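Local coordinates for protein endo-beta-1,4-glucanase (Bacillus licheniformis, PDB 2JEM) that probably hydrolyses beta-1,4-glucosidic linkages in xyloglucan and related plant cell wall polysaccharides, as a family 12 glycoside hydrolase, at residues Ala135-Leu140 with Thr153-Ile158; Val238-Glu243 with Ile251-Trp256. The protein carries 1 engineered substitution. All blocks are in the same frame, centred on the assembly; numbering follows the deposited sequence.

Contact 1 of 2, residues Ala135-Leu140 with Thr153-Ile158. Engineered in segment 153-158: Q155 (natural residue Glu).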
loop_
_atom_site.group_PDB
_atom_site.type_symbol
_atom_site.label_atom_id
_atom_site.label_comp_id
_atom_site.label_asym_id
_atom_site.label_seq_id
_atom_site.Cartn_x
_atom_site.Cartn_y
_atom_site.Cartn_z
ATOM N N ALA A 135 1.629 -5.825 -0.207
ATOM C CA ALA A 135 2.378 -4.741 0.472
ATOM C C ALA A 135 1.513 -3.658 1.054
ATOM O O ALA A 135 0.556 -3.191 0.412
ATOM C CB ALA A 135 3.392 -4.067 -0.486
ATOM N N TYR A 136 1.937 -3.193 2.231
ATOM C CA TYR A 136 1.484 -1.905 2.738
ATOM C C TYR A 136 2.051 -0.812 1.866
ATOM O O TYR A 136 3.158 -0.933 1.306
ATOM C CB TYR A 136 1.960 -1.649 4.158
ATOM C CG TYR A 136 1.230 -2.393 5.222
ATOM C CD1 TYR A 136 0.048 -1.871 5.777
ATOM C CD2 TYR A 136 1.711 -3.609 5.696
ATOM C CE1 TYR A 136 -0.624 -2.557 6.788
ATOM C CE2 TYR A 136 1.051 -4.300 6.719
ATOM C CZ TYR A 136 -0.128 -3.776 7.246
ATOM O OH TYR A 136 -0.772 -4.478 8.257
ATOM N N ASP A 137 1.263 0.233 1.729
ATOM C CA ASP A 137 1.616 1.390 0.949
ATOM C C ASP A 137 1.286 2.580 1.832
ATOM O O ASP A 137 0.120 2.746 2.240
ATOM C CB ASP A 137 0.716 1.419 -0.273
ATOM C CG ASP A 137 1.353 2.040 -1.443
ATOM O OD1 ASP A 137 2.456 2.626 -1.263
ATOM O OD2 ASP A 137 0.747 1.949 -2.544
ATOM N N ILE A 138 2.292 3.393 2.118
ATOM C CA ILE A 138 2.144 4.525 3.029
ATOM C C ILE A 138 2.589 5.755 2.258
ATOM O O ILE A 138 3.689 5.794 1.719
ATOM C CB ILE A 138 2.983 4.350 4.336
ATOM C CG1 ILE A 138 2.620 3.043 5.082
ATOM C CG2 ILE A 138 2.853 5.585 5.253
ATOM C CD1 ILE A 138 3.654 1.885 4.891
ATOM N N TRP A 139 1.700 6.734 2.197
ATOM C CA TRP A 139 1.909 7.978 1.430
ATOM C C TRP A 139 2.152 9.142 2.374
ATOM O O TRP A 139 1.437 9.302 3.386
ATOM C CB TRP A 139 0.706 8.271 0.518
ATOM C CG TRP A 139 0.468 7.194 -0.492
ATOM C CD1 TRP A 139 -0.506 6.241 -0.460
ATOM C CD2 TRP A 139 1.227 6.960 -1.698
ATOM N NE1 TRP A 139 -0.399 5.409 -1.572
ATOM C CE2 TRP A 139 0.651 5.838 -2.348
ATOM C CE3 TRP A 139 2.343 7.585 -2.282
ATOM C CZ2 TRP A 139 1.151 5.328 -3.564
ATOM C CZ3 TRP A 139 2.846 7.082 -3.505
ATOM C CH2 TRP A 139 2.244 5.953 -4.127
ATOM N N LEU A 140 3.152 9.953 2.029
ATOM C CA LEU A 140 3.494 11.152 2.787
ATOM C C LEU A 140 3.511 12.403 1.919
ATOM O O LEU A 140 3.817 12.330 0.714
ATOM C CB LEU A 140 4.832 11.022 3.502
ATOM C CG LEU A 140 4.960 9.917 4.540
ATOM C CD1 LEU A 140 5.518 8.665 3.856
ATOM C CD2 LEU A 140 5.883 10.356 5.663
ATOM N N THR A 153 5.183 13.369 -1.504
ATOM C CA THR A 153 6.629 13.609 -1.459
ATOM C C THR A 153 7.387 12.295 -1.277
ATOM O O THR A 153 8.542 12.168 -1.704
ATOM C CB THR A 153 6.995 14.564 -0.270
ATOM O OG1 THR A 153 6.485 14.019 0.958
ATOM C CG2 THR A 153 6.389 15.984 -0.473
ATOM N N ASP A 154 6.750 11.320 -0.605
ATOM C CA ASP A 154 7.364 9.999 -0.329
ATOM C C ASP A 154 6.332 8.896 -0.311
ATOM O O ASP A 154 5.182 9.131 0.071
ATOM C CB ASP A 154 8.085 9.977 1.027
ATOM C CG ASP A 154 9.074 11.129 1.177
ATOM O OD1 ASP A 154 8.619 12.229 1.544
ATOM O OD2 ASP A 154 10.290 10.922 0.941
ATOM N N GLN A 155 6.772 7.705 -0.725
ATOM C CA GLN A 155 5.985 6.486 -0.653
ATOM C C GLN A 155 6.840 5.494 0.146
ATOM O O GLN A 155 8.045 5.373 -0.107
ATOM C CB GLN A 155 5.738 5.947 -2.074
ATOM C CG GLN A 155 4.948 4.616 -2.101
ATOM C CD GLN A 155 4.848 4.048 -3.500
ATOM O OE1 GLN A 155 5.498 4.545 -4.438
ATOM N NE2 GLN A 155 4.046 2.995 -3.659
ATOM N N ILE A 156 6.223 4.788 1.101
ATOM C CA ILE A 156 6.890 3.676 1.792
ATOM C C ILE A 156 6.094 2.402 1.474
ATOM O O ILE A 156 4.848 2.364 1.636
ATOM C CB ILE A 156 6.944 3.881 3.332
ATOM C CG1 ILE A 156 7.649 5.223 3.670
ATOM C CG2 ILE A 156 7.637 2.671 4.023
ATOM C CD1 ILE A 156 7.432 5.661 5.166
ATOM N N MET A 157 6.793 1.387 0.976
ATOM C CA MET A 157 6.163 0.081 0.801
ATOM C C MET A 157 6.727 -0.945 1.773
ATOM O O MET A 157 7.947 -1.044 1.967
ATOM C CB MET A 157 6.317 -0.398 -0.632
ATOM C CG MET A 157 5.467 0.425 -1.607
ATOM S SD MET A 157 5.677 -0.209 -3.293
ATOM C CE MET A 157 4.663 -1.676 -3.254
ATOM N N ILE A 158 5.833 -1.712 2.383
ATOM C CA ILE A 158 6.271 -2.779 3.262
ATOM C C ILE A 158 5.704 -4.083 2.733
ATOM O O ILE A 158 4.532 -4.367 2.902
ATOM C CB ILE A 158 5.856 -2.546 4.742
ATOM C CG1 ILE A 158 6.327 -1.162 5.242
ATOM C CG2 ILE A 158 6.434 -3.686 5.614
ATOM C CD1 ILE A 158 5.729 -0.808 6.648
#
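Q155 has CG anti to its backbone N (chi1 178°) and an extended chain beyond, which lays its side chain alongside the indole of W139. W139 CG lies beside its backbone N (chi1 -61°), which swings the indole to the Q155 side. Q155 is engineered; the natural residue is Glu. Its CG sits over one face of the six-membered ring of W139, 3.8 Å from the centroid, in a CH-pi contact. Further out, Q155 CD comes within 3.3 Å of W139 CH2, with the amide and ring planes 20° apart. Q155 NE2 donates a hydrogen bond of 2.9 Å to the syn side of D137 OD1. W197 NE1 is hydrogen-bonded to Q155 OE1, which fixes the amide's rotation from both ends.

On the opposite face I138, L140, I156 and I158 form an aliphatic patch, with Y136 and D154 at its two ends. I138 CD1 meets I158 CD1 at 3.8 Å, and L140 CD1 meets I156 CD1 at the same distance. The backbones pair antiparallel, with I156 N to I138 O at 2.8 Å. T153 and D154 both face L140, a classic beta bulge. D154 also forms a salt bridge with K233. This antiparallel pair, with D137, W139 and Q155 together on one face and mainly aliphatic side chains against helix 215-225 on the other, belongs to the beta-jelly-roll sandwich of family 12.

Contact 2 of 2, residues Val238-Glu243 with Ile251-Trp256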
loop_
_atom_site.group_PDB
_atom_site.type_symbol
_atom_site.label_atom_id
_atom_site.label_comp_id
_atom_site.label_asym_id
_atom_site.label_seq_id
_atom_site.Cartn_x
_atom_site.Cartn_y
_atom_site.Cartn_z
ATOM N N VAL A 238 -2.400 5.072 5.019
ATOM C CA VAL A 238 -1.803 3.729 5.173
ATOM C C VAL A 238 -2.760 2.774 4.465
ATOM O O VAL A 238 -3.972 2.771 4.741
ATOM C CB VAL A 238 -1.604 3.318 6.660
ATOM C CG1 VAL A 238 -1.161 1.825 6.766
ATOM C CG2 VAL A 238 -0.588 4.214 7.347
ATOM N N GLU A 239 -2.217 1.987 3.530
ATOM C CA GLU A 239 -3.007 1.124 2.640
ATOM C C GLU A 239 -2.373 -0.261 2.626
ATOM O O GLU A 239 -1.185 -0.409 2.962
ATOM C CB GLU A 239 -3.028 1.678 1.219
ATOM C CG GLU A 239 -3.368 3.155 1.132
ATOM C CD GLU A 239 -3.202 3.776 -0.243
ATOM O OE1 GLU A 239 -2.701 3.110 -1.176
ATOM O OE2 GLU A 239 -3.577 4.969 -0.393
ATOM N N PHE A 240 -3.146 -1.257 2.213
ATOM C CA PHE A 240 -2.601 -2.603 2.033
ATOM C C PHE A 240 -3.236 -3.209 0.810
ATOM O O PHE A 240 -4.464 -3.196 0.680
ATOM C CB PHE A 240 -2.842 -3.515 3.248
ATOM C CG PHE A 240 -2.387 -4.920 3.025
ATOM C CD1 PHE A 240 -3.281 -5.899 2.534
ATOM C CD2 PHE A 240 -1.062 -5.271 3.246
ATOM C CE1 PHE A 240 -2.854 -7.198 2.312
ATOM C CE2 PHE A 240 -0.628 -6.597 3.015
ATOM C CZ PHE A 240 -1.528 -7.547 2.551
ATOM N N GLY A 241 -2.403 -3.740 -0.080
ATOM C CA GLY A 241 -2.910 -4.267 -1.332
ATOM C C GLY A 241 -1.942 -5.206 -2.008
ATOM O O GLY A 241 -0.900 -5.558 -1.441
ATOM N N THR A 242 -2.306 -5.619 -3.217
ATOM C CA THR A 242 -1.418 -6.447 -4.022
ATOM C C THR A 242 -1.149 -5.740 -5.344
ATOM O O THR A 242 -2.090 -5.437 -6.093
ATOM C CB THR A 242 -2.086 -7.801 -4.359
ATOM O OG1 THR A 242 -3.361 -7.552 -4.974
ATOM C CG2 THR A 242 -2.274 -8.667 -3.112
ATOM N N GLU A 243 0.120 -5.491 -5.660
ATOM C CA GLU A 243 0.468 -5.085 -7.028
ATOM C C GLU A 243 0.415 -6.342 -7.853
ATOM O O GLU A 243 1.037 -7.349 -7.496
ATOM C CB GLU A 243 1.852 -4.452 -7.123
ATOM C CG GLU A 243 1.915 -3.118 -6.402
ATOM C CD GLU A 243 3.245 -2.430 -6.586
ATOM O OE1 GLU A 243 4.289 -3.113 -6.502
ATOM O OE2 GLU A 243 3.216 -1.212 -6.849
ATOM N N ILE A 251 -7.149 -13.002 -3.265
ATOM C CA ILE A 251 -6.704 -12.796 -1.902
ATOM C C ILE A 251 -7.943 -12.773 -1.020
ATOM O O ILE A 251 -9.017 -12.275 -1.408
ATOM C CB ILE A 251 -5.916 -11.451 -1.756
ATOM C CG1 ILE A 251 -5.238 -11.335 -0.389
ATOM C CG2 ILE A 251 -6.829 -10.225 -2.079
ATOM C CD1 ILE A 251 -4.243 -10.144 -0.283
ATOM N N ASN A 252 -7.792 -13.346 0.166
ATOM C CA ASN A 252 -8.767 -13.133 1.213
ATOM C C ASN A 252 -8.031 -12.523 2.396
ATOM O O ASN A 252 -6.943 -12.948 2.754
ATOM C CB ASN A 252 -9.438 -14.441 1.643
ATOM C CG ASN A 252 -10.457 -14.227 2.770
ATOM O OD1 ASN A 252 -10.190 -14.559 3.941
ATOM N ND2 ASN A 252 -11.579 -13.621 2.438
ATOM N N ILE A 253 -8.661 -11.521 2.984
ATOM C CA ILE A 253 -8.134 -10.811 4.134
ATOM C C ILE A 253 -9.068 -11.093 5.304
ATOM O O ILE A 253 -10.289 -10.842 5.240
ATOM C CB ILE A 253 -8.016 -9.300 3.837
ATOM C CG1 ILE A 253 -6.922 -9.064 2.797
ATOM C CG2 ILE A 253 -7.662 -8.511 5.100
ATOM C CD1 ILE A 253 -7.039 -7.693 2.120
ATOM N N SER A 254 -8.486 -11.654 6.359
ATOM C CA SER A 254 -9.277 -12.087 7.529
ATOM C C SER A 254 -9.115 -11.193 8.757
ATOM O O SER A 254 -9.825 -11.365 9.750
ATOM C CB SER A 254 -8.922 -13.521 7.902
ATOM O OG SER A 254 -7.555 -13.646 8.268
ATOM N N ASN A 255 -8.142 -10.287 8.716
ATOM C CA ASN A 255 -7.974 -9.297 9.780
ATOM C C ASN A 255 -7.423 -8.015 9.152
ATOM O O ASN A 255 -6.504 -8.071 8.324
ATOM C CB ASN A 255 -7.033 -9.840 10.880
ATOM C CG ASN A 255 -7.136 -9.055 12.197
ATOM O OD1 ASN A 255 -8.219 -8.664 12.621
ATOM N ND2 ASN A 255 -5.996 -8.816 12.832
ATOM N N TRP A 256 -7.991 -6.868 9.537
ATOM C CA TRP A 256 -7.517 -5.570 9.049
ATOM C C TRP A 256 -7.886 -4.429 9.999
ATOM O O TRP A 256 -9.039 -4.308 10.411
ATOM C CB TRP A 256 -8.151 -5.223 7.702
ATOM C CG TRP A 256 -7.926 -3.809 7.334
ATOM C CD1 TRP A 256 -8.846 -2.779 7.356
ATOM C CD2 TRP A 256 -6.689 -3.235 6.887
ATOM N NE1 TRP A 256 -8.243 -1.611 6.958
ATOM C CE2 TRP A 256 -6.924 -1.859 6.663
ATOM C CE3 TRP A 256 -5.401 -3.753 6.663
ATOM C CZ2 TRP A 256 -5.924 -0.988 6.192
ATOM C CZ3 TRP A 256 -4.394 -2.880 6.221
ATOM C CH2 TRP A 256 -4.666 -1.518 5.991
#
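F240 CB meets the indole of W256 obliquely, 3.4 Å from W256 CZ3. Both aromatic side chains have CG anti to the backbone N (chi1 175° for F240, 167° for W256), and both reach inward from their strands. The ring of F240 then runs past I253, whose CD1 lies at its edge, 4.2 Å from F240 CD1. I251 CD1 approaches the same ring obliquely, at 4.2 Å from F240 CE1. I251 also meets T242 tip to tip, with I251 CD1 3.7 Å from T242 CG2.

A second shell surrounds these groups. Y136 meets the F240 ring edge-to-face, and Y46 does the same to W256. W75 touches I251 and I253, and its NE1 is hydrogen-bonded to T242 OG1. That bond ties the polar branch of T242, while its methyl remains turned to I251. The axes of strands 238-241 and 251-256 come no nearer than 10.5 Å; side chains span the gap, and W256 also reaches the backbone of the facing strand. Such apolar interdigitation between two stacked sheets is the hydrophobic core of a beta-sandwich, here the jelly roll of family 12.

In the fold
Both contacts are buried, but they join different levels of the fold. Contact 1 pairs neighbouring strands 131-141 and 154-163 within one sheet, largely by backbone hydrogen bonds. Contact 2 joins strand 234-244 of that sheet to strand 247-260 of the other, through packing in which side chains do the reaching, without backbone pairing. Its chemistry is almost wholly apolar, whereas contact 1 adds an amide, a carboxylate and an indole on one of its faces. Contact 1 also buries more surface, 642 Å² against 263 Å². The two meet because strands 131-141 and 234-244 are adjacent: E239 N lies 2.8 Å from D137 O, a probable hydrogen bond. M157 CE also packs 3.6 Å from E243 OE1.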